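Local coordinates for beta-hexosaminidase Amuc_2018 (Akkermansia muciniphila, PDB 6JEB), which hydrolyses terminal non-reducing N-acetylglucosamine and N-acetylgalactosamine residues from beta-N-acetylhexosaminides, including terminally unbranched N-glycans and chitobiose, at residues Q3-P8 with R69-G74; M116-F121 with L449-Y454. All coordinates share one frame; numbering follows the deposited sequence. Where two conformers were deposited one is given.

Starting at the N terminus, the chain first runs through 3-8, ahead of strand 12-16, and contact 1 closes a loop of about 60 residues when helix 55-73 returns to it. Contact 2 opens only afterwards, with 116-121 at the end of helix 106-118, and closes on helix 434-452 with 327 residues in between. The two loops therefore follow one another in series and neither nests nor crosses, yet their centres lie about 12 Å apart. Asp70 joins them: OD1 forms a salt bridge with Arg451 NH2 at 2.9 Å, and OD2 a probable hydrogen bond with Tyr118 OH at 2.6 Å. Together they tie the N-terminal domain to the catalytic domain and the last long helix.

Contact 1 (Q3-P8 with R69-G74); sequences QYSIIP and RDQLAG
The primary amide of Gln71 meets the backbone of Gln3, Tyr4 and Ser5 and makes both hydrogen bonds of the contact. Its NE2 donates to Gln3 O at 3.1 Å with an N-H...O angle of 161°, approaching in the plane of that carbonyl, while Gln3 O lies nearly in the plane of the Gln71 amide. Its OE1 accepts from Ser5 N at 3.0 Å; this bond is less straight (N-H...O 146°), and its donor also stands well out of the carbonyl plane of the Gln71 amide. Both bonds span Tyr4, whose CA packs 3.5 Å from Gln71 OE1. With CG anti to the backbone N (chi1 -176°) and an extended chain beyond, Gln71 carries its amide straight out from the helix to the loop. Two further partners complete the polar ends: Gln75 OE1 also receives Gln71 NE2, and Ser5 OG pairs with Asp443. The tight part is confined to this buried amide and the backbone it grips. Toward the chain start the contact loosens, as the partly exposed Gln3 side chain leads away: its nearest atom, CB, is 6.2 Å from Gln71 NE2. A side-chain amide bonding backbone N-H and C=O two residues apart here pins the irregular N-terminal segment to helix 55-73, within the alpha/beta domain that precedes the catalytic barrel of family 20 hexosaminidases.

Contact 2 (M116-F121 with L449-Y454); sequences MAYYKF and LKRFNY
Tyr118 and Phe452 meet edge to face, the rim of the phenylalanine directed at one face of the tyrosine ring. Their planes stand at 87° and their centroids are 5.7 Å apart, a T-shaped pair displaced so that Phe452 CE2 sits over the CG-CD1 side of Tyr118, 4.1 Å from its CD1. Arg451 reaches the same ring obliquely: its CD lies 3.5 Å from Tyr118 CE1 and its NE 3.6 Å from that carbon, with the guanidinium plane turned 31° from the ring. Within its own helix, the CG of Arg451 covers the centre of the Phe452 ring, 3.6 Å above the ring plane. A bend at chi3 (-64°) turns the arginine from this aliphatic cover toward Asp70, the partner it shares with the phenol of Tyr118. Replacing Tyr118 by an alanine would probably open a gap beside Phe452 CE2 and Arg451 CD and leave Asp70 without its probable phenolic partner. Around Tyr118 the helix is closed off by a Schellman motif: Phe121 N bonds Met116 O, Lys120 N bonds Ala117 O, and Lys120, with positive phi, is the C-prime residue. The contact joins this capped end of helix 106-118, a helix following the first strand of the TIM barrel, to the end of the long helix 434-452.

Contact 1 (Q3-P8 with R69-G74)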
# COMPACT_ATOMS: atom_id res chain seq x y z
N GLN A 3 17.16 16.95 -21.13
CA GLN A 3 15.84 16.49 -20.72
C GLN A 3 15.69 16.71 -19.22
O GLN A 3 16.66 16.98 -18.51
CB GLN A 3 15.68 14.99 -20.98
CG GLN A 3 15.77 14.58 -22.44
CD GLN A 3 15.67 13.07 -22.61
OE1 GLN A 3 14.58 12.54 -22.84
NE2 GLN A 3 16.79 12.38 -22.49
N TYR A 4 14.46 16.57 -18.74
CA TYR A 4 14.18 16.49 -17.32
C TYR A 4 14.28 15.04 -16.85
O TYR A 4 14.19 14.10 -17.63
CB TYR A 4 12.77 16.99 -17.01
CG TYR A 4 12.50 18.43 -17.40
CD1 TYR A 4 13.48 19.41 -17.26
CD2 TYR A 4 11.26 18.81 -17.90
CE1 TYR A 4 13.23 20.72 -17.60
CE2 TYR A 4 11.00 20.12 -18.24
CZ TYR A 4 11.99 21.08 -18.10
OH TYR A 4 11.73 22.38 -18.45
N SER A 5 14.45 14.88 -15.54
CA SER A 5 14.47 13.56 -14.93
C SER A 5 13.39 13.46 -13.86
O SER A 5 13.69 13.24 -12.68
CB SER A 5 15.84 13.25 -14.34
OG SER A 5 16.78 13.11 -15.40
N ILE A 6 12.14 13.61 -14.27
CA ILE A 6 11.00 13.58 -13.36
C ILE A 6 10.43 12.17 -13.35
O ILE A 6 10.11 11.61 -14.41
CB ILE A 6 9.93 14.58 -13.80
CG1 ILE A 6 10.49 16.01 -13.83
CG2 ILE A 6 8.69 14.47 -12.90
CD1 ILE A 6 9.71 16.92 -14.77
N ILE A 7 10.30 11.59 -12.16
CA ILE A 7 9.61 10.32 -11.96
C ILE A 7 8.44 10.60 -11.02
O ILE A 7 8.66 11.09 -9.91
CB ILE A 7 10.51 9.22 -11.38
CG1 ILE A 7 11.70 8.96 -12.30
CG2 ILE A 7 9.70 7.93 -11.16
CD1 ILE A 7 12.80 8.10 -11.66
N PRO A 8 7.20 10.28 -11.39
CA PRO A 8 6.81 9.64 -12.66
C PRO A 8 6.89 10.56 -13.88
O PRO A 8 6.78 11.78 -13.76
CB PRO A 8 5.36 9.22 -12.42
CG PRO A 8 4.91 9.98 -11.22
CD PRO A 8 6.08 10.42 -10.45
N ARG A 69 14.11 21.11 -8.92
CA ARG A 69 15.08 21.81 -8.09
C ARG A 69 16.25 20.91 -7.73
O ARG A 69 17.41 21.35 -7.70
CB ARG A 69 14.41 22.39 -6.85
CG ARG A 69 13.51 23.56 -7.18
CD ARG A 69 12.72 24.07 -6.01
NE ARG A 69 12.08 25.33 -6.39
CZ ARG A 69 11.02 25.86 -5.78
NH1 ARG A 69 10.46 25.25 -4.75
NH2 ARG A 69 10.54 27.01 -6.23
N ASP A 70 15.97 19.63 -7.44
CA ASP A 70 17.05 18.69 -7.18
C ASP A 70 17.92 18.50 -8.42
O ASP A 70 19.15 18.43 -8.32
CB ASP A 70 16.49 17.36 -6.67
CG ASP A 70 15.87 17.47 -5.28
OD1 ASP A 70 16.15 18.46 -4.57
OD2 ASP A 70 15.10 16.56 -4.90
N GLN A 71 17.29 18.43 -9.60
CA GLN A 71 18.07 18.34 -10.83
C GLN A 71 18.94 19.58 -11.03
O GLN A 71 20.14 19.48 -11.30
CB GLN A 71 17.15 18.12 -12.03
CG GLN A 71 17.94 17.92 -13.32
CD GLN A 71 17.06 17.62 -14.52
OE1 GLN A 71 15.88 17.30 -14.39
NE2 GLN A 71 17.65 17.71 -15.71
N LEU A 72 18.34 20.77 -10.89
CA LEU A 72 19.09 22.00 -11.10
C LEU A 72 20.25 22.12 -10.12
O LEU A 72 21.33 22.63 -10.48
CB LEU A 72 18.15 23.21 -10.98
CG LEU A 72 18.78 24.60 -11.07
CD1 LEU A 72 19.50 24.81 -12.40
CD2 LEU A 72 17.71 25.67 -10.84
N ALA A 73 20.07 21.64 -8.89
CA ALA A 73 21.14 21.72 -7.89
C ALA A 73 22.39 20.97 -8.34
O ALA A 73 23.50 21.35 -7.97
CB ALA A 73 20.65 21.20 -6.55
N GLY A 74 22.22 19.92 -9.14
CA GLY A 74 23.33 19.17 -9.69
C GLY A 74 23.71 19.53 -11.11
O GLY A 74 24.59 18.88 -11.68

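Contact 2 (M116-F121 with L449-Y454)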
# COMPACT_ATOMS: atom_id res chain seq x y z
N MET A 116 7.69 8.44 -0.41
CA MET A 116 6.62 8.09 -1.34
C MET A 116 5.95 9.34 -1.92
O MET A 116 5.56 9.35 -3.10
CB MET A 116 5.60 7.14 -0.70
CG MET A 116 4.68 7.79 0.32
SD MET A 116 3.80 6.55 1.30
CE MET A 116 2.58 5.99 0.10
N ALA A 117 5.82 10.40 -1.12
CA ALA A 117 5.25 11.64 -1.64
C ALA A 117 6.13 12.23 -2.75
O ALA A 117 5.62 12.83 -3.69
CB ALA A 117 5.08 12.67 -0.52
N TYR A 118 7.45 12.04 -2.64
CA TYR A 118 8.36 12.54 -3.66
C TYR A 118 8.04 11.96 -5.03
O TYR A 118 8.26 12.63 -6.05
CB TYR A 118 9.79 12.19 -3.23
CG TYR A 118 10.91 12.82 -4.04
CD1 TYR A 118 11.32 14.12 -3.79
CD2 TYR A 118 11.60 12.08 -4.99
CE1 TYR A 118 12.36 14.69 -4.50
CE2 TYR A 118 12.65 12.63 -5.70
CZ TYR A 118 13.02 13.94 -5.46
OH TYR A 118 14.07 14.50 -6.15
N TYR A 119 7.50 10.73 -5.06
CA TYR A 119 7.13 10.02 -6.28
C TYR A 119 5.62 10.05 -6.56
O TYR A 119 5.14 9.28 -7.40
CB TYR A 119 7.68 8.59 -6.24
CG TYR A 119 9.19 8.62 -6.29
CD1 TYR A 119 9.85 8.93 -7.47
CD2 TYR A 119 9.96 8.38 -5.15
CE1 TYR A 119 11.22 8.99 -7.54
CE2 TYR A 119 11.35 8.45 -5.20
CZ TYR A 119 11.97 8.76 -6.40
OH TYR A 119 13.34 8.85 -6.47
N LYS A 120 4.88 10.93 -5.89
CA LYS A 120 3.45 11.16 -6.14
C LYS A 120 2.56 9.97 -5.77
O LYS A 120 1.45 9.85 -6.29
CB LYS A 120 3.16 11.65 -7.56
CG LYS A 120 3.85 12.95 -7.93
CD LYS A 120 3.38 13.44 -9.29
CE LYS A 120 4.05 14.74 -9.72
NZ LYS A 120 5.45 14.51 -10.21
N PHE A 121 2.99 9.10 -4.86
CA PHE A 121 2.03 8.16 -4.28
C PHE A 121 0.99 8.95 -3.50
O PHE A 121 1.29 9.99 -2.91
CB PHE A 121 2.74 7.18 -3.34
CG PHE A 121 3.48 6.08 -4.05
CD1 PHE A 121 2.81 4.94 -4.45
CD2 PHE A 121 4.84 6.19 -4.32
CE1 PHE A 121 3.47 3.92 -5.12
CE2 PHE A 121 5.51 5.18 -4.99
CZ PHE A 121 4.82 4.04 -5.39
N LEU A 449 20.00 10.93 -2.42
CA LEU A 449 21.11 11.10 -1.49
C LEU A 449 21.11 12.50 -0.90
O LEU A 449 21.28 12.69 0.31
CB LEU A 449 22.44 10.84 -2.21
CG LEU A 449 22.90 9.39 -2.28
CD1 LEU A 449 24.07 9.28 -3.26
CD2 LEU A 449 23.30 8.88 -0.89
N LYS A 450 20.91 13.51 -1.75
CA LYS A 450 20.91 14.90 -1.29
C LYS A 450 19.73 15.17 -0.37
O LYS A 450 19.89 15.74 0.72
CB LYS A 450 20.87 15.83 -2.51
CG LYS A 450 20.69 17.31 -2.19
CD LYS A 450 20.25 18.08 -3.44
CE LYS A 450 20.39 19.59 -3.28
NZ LYS A 450 19.49 20.16 -2.23
N ARG A 451 18.53 14.76 -0.78
CA ARG A 451 17.33 15.18 -0.08
C ARG A 451 17.06 14.33 1.15
O ARG A 451 16.60 14.84 2.18
CB ARG A 451 16.13 15.15 -1.03
CG ARG A 451 14.81 15.47 -0.37
CD ARG A 451 13.72 15.71 -1.40
NE ARG A 451 14.03 16.88 -2.22
CZ ARG A 451 13.75 18.13 -1.87
NH1 ARG A 451 13.14 18.37 -0.71
NH2 ARG A 451 14.07 19.14 -2.67
N PHE A 452 17.33 13.03 1.07
CA PHE A 452 16.95 12.11 2.13
C PHE A 452 18.13 11.42 2.79
O PHE A 452 17.91 10.60 3.69
CB PHE A 452 15.96 11.06 1.61
CG PHE A 452 14.69 11.65 1.09
CD1 PHE A 452 13.77 12.21 1.96
CD2 PHE A 452 14.40 11.66 -0.27
CE1 PHE A 452 12.59 12.77 1.49
CE2 PHE A 452 13.23 12.21 -0.75
CZ PHE A 452 12.32 12.76 0.14
N ASN A 453 19.37 11.75 2.40
CA ASN A 453 20.56 11.09 2.93
C ASN A 453 20.43 9.57 2.83
O ASN A 453 20.86 8.82 3.72
CB ASN A 453 20.86 11.56 4.35
CG ASN A 453 21.02 13.07 4.42
OD1 ASN A 453 21.77 13.66 3.64
ND2 ASN A 453 20.30 13.70 5.34
N TYR A 454 19.82 9.11 1.74
CA TYR A 454 19.53 7.71 1.53
C TYR A 454 20.05 7.29 0.16
O TYR A 454 19.87 8.01 -0.82
CB TYR A 454 18.02 7.42 1.64
CG TYR A 454 17.78 5.95 1.47
CD1 TYR A 454 18.10 5.07 2.49
CD2 TYR A 454 17.33 5.43 0.26
CE1 TYR A 454 17.94 3.71 2.33
CE2 TYR A 454 17.17 4.07 0.09
CZ TYR A 454 17.48 3.22 1.13
OH TYR A 454 17.36 1.87 0.99